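Local coordinates for N-acetylmuramoyl-L-alanine amidase domain-containing protein SAOUHSC_02979 (PDB 5T1Q), which probably hydrolyses amide bonds of bacterial cell-wall peptidoglycan as a secreted enzyme, this chain being its C-terminal portion with glucosaminidase-family and CHAP regions, at residues G325-S330 against E351-I356; D154-G159 against K168-S173. All coordinates share one frame; numbering follows the deposited sequence.

Contact 1 (G325-S330 against E351-I356); sequences GSIVIS and EELSYI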
loop_
_atom_site.group_PDB
_atom_site.type_symbol
_atom_site.label_atom_id
_atom_site.label_comp_id
_atom_site.label_asym_id
_atom_site.label_seq_id
_atom_site.Cartn_x
_atom_site.Cartn_y
_atom_site.Cartn_z
ATOM N N GLY A 325 19.545 26.301 -2.268
ATOM C CA GLY A 325 20.176 25.089 -2.825
ATOM C C GLY A 325 19.681 23.763 -2.230
ATOM O O GLY A 325 20.004 22.710 -2.742
ATOM N N SER A 326 18.906 23.805 -1.144
ATOM C CA SER A 326 18.375 22.573 -0.557
ATOM C C SER A 326 17.216 22.083 -1.428
ATOM O O SER A 326 16.768 22.806 -2.306
ATOM C CB SER A 326 17.946 22.784 0.895
ATOM O OG SER A 326 16.973 23.788 1.018
ATOM N N ILE A 327 16.754 20.854 -1.218
ATOM C CA ILE A 327 15.648 20.322 -2.019
ATOM C C ILE A 327 14.568 19.723 -1.126
ATOM O O ILE A 327 14.845 19.297 -0.006
ATOM C CB ILE A 327 16.129 19.224 -3.025
ATOM C CG1 ILE A 327 16.794 18.056 -2.292
ATOM C CG2 ILE A 327 17.113 19.809 -4.018
ATOM C CD1 ILE A 327 17.218 16.900 -3.167
ATOM N N VAL A 328 13.343 19.703 -1.641
ATOM C CA VAL A 328 12.225 19.050 -0.986
ATOM C C VAL A 328 11.932 17.837 -1.856
ATOM O O VAL A 328 11.714 17.978 -3.076
ATOM C CB VAL A 328 10.983 19.935 -0.936
ATOM C CG1 VAL A 328 9.847 19.205 -0.227
ATOM C CG2 VAL A 328 11.297 21.255 -0.246
ATOM N N ILE A 329 11.926 16.653 -1.240
ATOM C CA ILE A 329 11.702 15.419 -1.960
ATOM C C ILE A 329 10.523 14.640 -1.391
ATOM O O ILE A 329 10.193 14.795 -0.221
ATOM C CB ILE A 329 12.947 14.492 -1.920
ATOM C CG1 ILE A 329 13.319 14.098 -0.488
ATOM C CG2 ILE A 329 14.128 15.176 -2.572
ATOM C CD1 ILE A 329 14.417 13.060 -0.372
ATOM N N SER A 330 9.909 13.805 -2.236
ATOM C CA SER A 330 8.858 12.902 -1.817
ATOM C C SER A 330 9.347 11.484 -2.186
ATOM O O SER A 330 10.095 11.284 -3.161
ATOM C CB SER A 330 7.498 13.250 -2.447
ATOM O OG SER A 330 7.504 13.098 -3.853
ATOM N N GLU A 351 23.829 18.687 -3.422
ATOM C CA GLU A 351 24.788 18.869 -4.515
ATOM C C GLU A 351 25.619 17.616 -4.813
ATOM O O GLU A 351 26.338 17.568 -5.814
ATOM C CB GLU A 351 25.668 20.091 -4.217
ATOM C CG GLU A 351 24.830 21.362 -4.271
ATOM C CD GLU A 351 25.500 22.587 -3.696
ATOM O OE1 GLU A 351 24.754 23.500 -3.272
ATOM O OE2 GLU A 351 26.751 22.648 -3.672
ATOM N N GLU A 352 25.499 16.604 -3.959
ATOM C CA GLU A 352 26.246 15.346 -4.113
ATOM C C GLU A 352 25.411 14.227 -4.666
ATOM O O GLU A 352 25.909 13.110 -4.842
ATOM C CB GLU A 352 26.820 14.896 -2.763
ATOM C CG GLU A 352 27.743 15.900 -2.110
ATOM C CD GLU A 352 28.901 16.257 -2.993
ATOM O OE1 GLU A 352 29.270 15.423 -3.844
ATOM O OE2 GLU A 352 29.431 17.379 -2.863
ATOM N N LEU A 353 24.133 14.502 -4.916
ATOM C CA LEU A 353 23.237 13.507 -5.467
ATOM C C LEU A 353 23.154 13.664 -6.982
ATOM O O LEU A 353 23.651 14.646 -7.536
ATOM C CB LEU A 353 21.869 13.668 -4.823
ATOM C CG LEU A 353 21.874 13.571 -3.304
ATOM C CD1 LEU A 353 20.495 13.864 -2.758
ATOM C CD2 LEU A 353 22.353 12.203 -2.833
ATOM N N SER A 354 22.563 12.665 -7.652
ATOM C CA SER A 354 22.356 12.695 -9.101
ATOM C C SER A 354 20.906 12.942 -9.403
ATOM O O SER A 354 20.032 12.362 -8.759
ATOM C CB SER A 354 22.772 11.386 -9.749
ATOM O OG SER A 354 24.146 11.254 -9.719
ATOM N N TYR A 355 20.659 13.809 -10.380
ATOM C CA TYR A 355 19.304 14.185 -10.802
ATOM C C TYR A 355 19.062 13.748 -12.236
ATOM O O TYR A 355 19.810 14.121 -13.122
ATOM C CB TYR A 355 19.131 15.678 -10.659
ATOM C CG TYR A 355 19.358 16.111 -9.226
ATOM C CD1 TYR A 355 20.655 16.380 -8.754
ATOM C CD2 TYR A 355 18.299 16.187 -8.325
ATOM C CE1 TYR A 355 20.879 16.720 -7.424
ATOM C CE2 TYR A 355 18.515 16.539 -7.003
ATOM C CZ TYR A 355 19.809 16.793 -6.556
ATOM O OH TYR A 355 20.027 17.158 -5.257
ATOM N N ILE A 356 18.023 12.943 -12.450
ATOM C CA ILE A 356 17.680 12.455 -13.778
ATOM C C ILE A 356 16.476 13.213 -14.307
ATOM O O ILE A 356 15.403 13.191 -13.691
ATOM C CB ILE A 356 17.316 10.953 -13.739
ATOM C CG1 ILE A 356 18.447 10.123 -13.110
ATOM C CG2 ILE A 356 17.005 10.433 -15.146
ATOM C CD1 ILE A 356 18.039 8.703 -12.750
#
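Ile-327 and Tyr-355 meet inside the CHAP-type domain, whose mixed beta-sheet carries both residues: strand 327-332 and strand 354-357 are not neighbours in it, since 314-321 and 298-301 run between them. No hydrogen bond joins segments 325-330 and 351-356, and the contact is made by side chains arriving from opposite directions. From CB of Ile-327 the two branches part. A chi1 of 59° tucks CG1 in over the main chain, flanked by N and C, and the extended chi2 of 176° carries CD1 straight on to the tyrosine. CG2, the shorter branch, comes only to 4.1 Å from Tyr-355 OH. CD1 does most of the touching. It lies at the ring edge, near the ring plane, 3.5 Å from Tyr-355 OH and 4.1 Å from Tyr-355 CE2, so the methyl abuts the phenol's hydroxyl end instead of covering a face. Leu-353 CD1 makes a looser apolar contact with the same methyl, 4.5 Å from Ile-327 CD1. Pro-293 touches both Ile-327 and Tyr-355, and Val-299 of strand 298-301 packs on Leu-353 and Tyr-355, extending this buried apolar cluster. Tyr-355 OH is hydrogen-bonded to Ala-350 O, at the end of helix 347-350, so the oxygen that meets the isoleucine methyl has its polar partner in the chain just before segment 351-356.

Contact 2 (D154-G159 against K168-S173); sequences DLIKNG and KPTWKS
Trp-171 lays its indole against the last turn of helix 145-158, where Lys-157 reaches over one face and Ile-156 meets the pyrrole edge. Both segments belong to the glucosaminidase-family region, a family of the lysozyme clan, and the contact ties the helix's C-terminal end to the loop leading to helix 178-185. The lysine chain, bent at chi2 and chi3 (-59° and -70°), folds over the indole. Its NZ stands 3.5 Å from the centroid of the six-membered ring, nearly on the normal, a cation-pi contact; CD lies over the five-membered ring in a CH-pi contact at 4.2 Å from its centroid. Lys-168 CA lies over the rim of the opposite face. In the ring plane, Trp-171 NE1 donates to Ile-156 O at 2.9 Å, almost straight at 173°, although the donor sits well above the carbonyl plane. Beside this bond, Ile-156 CG2 runs 3.7 Å from Trp-171 CD1 and 3.4 Å from Thr-170 OG1, a hydroxyl bonded to Tyr-167 O. The in-plane N-H bond and the contacts on both faces should restrain the indole's rotation, and the ammonium charge would probably be stabilised by the ring's electrons.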
loop_
_atom_site.group_PDB
_atom_site.type_symbol
_atom_site.label_atom_id
_atom_site.label_comp_id
_atom_site.label_asym_id
_atom_site.label_seq_id
_atom_site.Cartn_x
_atom_site.Cartn_y
_atom_site.Cartn_z
ATOM N N ASP A 154 -15.764 -16.647 7.064
ATOM C CA ASP A 154 -15.517 -17.901 7.777
ATOM C C ASP A 154 -14.311 -17.796 8.703
ATOM O O ASP A 154 -14.316 -18.373 9.787
ATOM C CB ASP A 154 -15.334 -19.073 6.801
ATOM C CG ASP A 154 -16.647 -19.507 6.142
ATOM O OD1 ASP A 154 -17.712 -18.934 6.464
ATOM O OD2 ASP A 154 -16.617 -20.441 5.308
ATOM N N LEU A 155 -13.287 -17.056 8.279
ATOM C CA LEU A 155 -12.091 -16.872 9.101
ATOM C C LEU A 155 -12.413 -16.073 10.359
ATOM O O LEU A 155 -12.022 -16.460 11.460
ATOM C CB LEU A 155 -10.984 -16.162 8.315
ATOM C CG LEU A 155 -9.652 -15.953 9.048
ATOM C CD1 LEU A 155 -9.050 -17.276 9.484
ATOM C CD2 LEU A 155 -8.686 -15.194 8.159
ATOM N N ILE A 156 -13.132 -14.964 10.192
ATOM C CA ILE A 156 -13.496 -14.106 11.322
ATOM C C ILE A 156 -14.400 -14.830 12.332
ATOM O O ILE A 156 -14.257 -14.646 13.543
ATOM C CB ILE A 156 -14.225 -12.822 10.852
ATOM C CG1 ILE A 156 -13.332 -11.971 9.919
ATOM C CG2 ILE A 156 -14.698 -11.990 12.039
ATOM C CD1 ILE A 156 -12.035 -11.490 10.540
ATOM N N LYS A 157 -15.323 -15.645 11.829
ATOM C CA LYS A 157 -16.280 -16.356 12.691
ATOM C C LYS A 157 -15.735 -17.614 13.332
ATOM O O LYS A 157 -16.011 -17.853 14.492
ATOM C CB LYS A 157 -17.571 -16.675 11.919
ATOM C CG LYS A 157 -18.293 -15.436 11.396
ATOM C CD LYS A 157 -18.709 -14.457 12.490
ATOM C CE LYS A 157 -19.835 -15.021 13.341
ATOM N NZ LYS A 157 -20.208 -14.139 14.478
ATOM N N ASN A 158 -14.945 -18.396 12.593
ATOM C CA ASN A 158 -14.400 -19.667 13.103
ATOM C C ASN A 158 -12.994 -19.571 13.703
ATOM O O ASN A 158 -12.609 -20.418 14.500
ATOM C CB ASN A 158 -14.403 -20.708 11.983
ATOM C CG ASN A 158 -15.781 -20.911 11.383
ATOM O OD1 ASN A 158 -16.782 -20.889 12.089
ATOM N ND2 ASN A 158 -15.836 -21.111 10.074
ATOM N N GLY A 159 -12.215 -18.577 13.289
ATOM C CA GLY A 159 -10.872 -18.383 13.840
ATOM C C GLY A 159 -9.833 -19.390 13.391
ATOM O O GLY A 159 -9.850 -19.837 12.240
ATOM N N LYS A 168 -12.838 -12.810 17.410
ATOM C CA LYS A 168 -14.119 -12.565 18.085
ATOM C C LYS A 168 -14.315 -11.081 18.464
ATOM O O LYS A 168 -15.414 -10.567 18.318
ATOM C CB LYS A 168 -14.310 -13.489 19.304
ATOM C CG LYS A 168 -15.656 -13.318 20.004
ATOM C CD LYS A 168 -15.886 -14.335 21.116
ATOM C CE LYS A 168 -17.216 -14.068 21.802
ATOM N NZ LYS A 168 -17.579 -15.080 22.823
ATOM N N PRO A 169 -13.253 -10.393 18.944
ATOM C CA PRO A 169 -13.384 -8.956 19.251
ATOM C C PRO A 169 -13.732 -8.025 18.059
ATOM O O PRO A 169 -14.011 -6.850 18.289
ATOM C CB PRO A 169 -12.006 -8.592 19.811
ATOM C CG PRO A 169 -11.492 -9.870 20.390
ATOM C CD PRO A 169 -11.981 -10.939 19.464
ATOM N N THR A 170 -13.683 -8.513 16.817
ATOM C CA THR A 170 -14.077 -7.688 15.662
ATOM C C THR A 170 -15.559 -7.870 15.355
ATOM O O THR A 170 -16.121 -7.118 14.550
ATOM C CB THR A 170 -13.293 -8.008 14.376
ATOM O OG1 THR A 170 -13.664 -9.297 13.880
ATOM C CG2 THR A 170 -11.782 -7.931 14.609
ATOM N N TRP A 171 -16.181 -8.875 15.988
ATOM C CA TRP A 171 -17.604 -9.162 15.806
ATOM C C TRP A 171 -18.377 -7.950 16.256
ATOM O O TRP A 171 -18.014 -7.309 17.241
ATOM C CB TRP A 171 -18.035 -10.378 16.631
ATOM C CG TRP A 171 -17.457 -11.695 16.202
ATOM C CD1 TRP A 171 -16.404 -11.906 15.346
ATOM C CD2 TRP A 171 -17.783 -12.975 16.751
ATOM N NE1 TRP A 171 -16.123 -13.249 15.264
ATOM C CE2 TRP A 171 -16.948 -13.927 16.124
ATOM C CE3 TRP A 171 -18.728 -13.417 17.685
ATOM C CZ2 TRP A 171 -17.026 -15.292 16.404
ATOM C CZ3 TRP A 171 -18.808 -14.780 17.964
ATOM C CH2 TRP A 171 -17.963 -15.699 17.322
ATOM N N LYS A 172 -19.461 -7.670 15.551
ATOM C CA LYS A 172 -20.285 -6.481 15.808
ATOM C C LYS A 172 -20.838 -6.482 17.244
ATOM O O LYS A 172 -20.847 -5.453 17.912
ATOM C CB LYS A 172 -21.413 -6.427 14.774
ATOM C CG LYS A 172 -21.821 -5.042 14.316
ATOM C CD LYS A 172 -22.711 -5.171 13.091
ATOM C CE LYS A 172 -23.031 -3.829 12.477
ATOM N NZ LYS A 172 -23.886 -4.016 11.277
ATOM N N SER A 173 -21.242 -7.655 17.721
ATOM C CA SER A 173 -21.761 -7.808 19.083
ATOM C C SER A 173 -20.700 -7.609 20.187
ATOM O O SER A 173 -21.051 -7.425 21.347
ATOM C CB SER A 173 -22.410 -9.192 19.237
ATOM O OG SER A 173 -21.499 -10.225 18.906
#

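Contacts 1 and 2 lie on opposite sides of the chain's centre, their own centres about 49 Å apart and their nearest atoms about 33 Å apart, and share no secondary-structure element. Contact 2 comes first in sequence, in the glucosaminidase-family region, and contact 1 later, in the Peptidase C51 (CHAP-type) region. Contact 1 is buried and almost wholly apolar, linking two non-adjacent strands of one sheet through side chains alone. Contact 2 is only partly buried and joins a helix end to a loop, combining a side-chain-to-backbone hydrogen bond with a cation-pi interaction. The difference is consistent with their settings: isoleucine and leucine methyls and a tyrosine edge meet in the buried interior, whereas a charged amine lies over an aromatic ring where burial is incomplete.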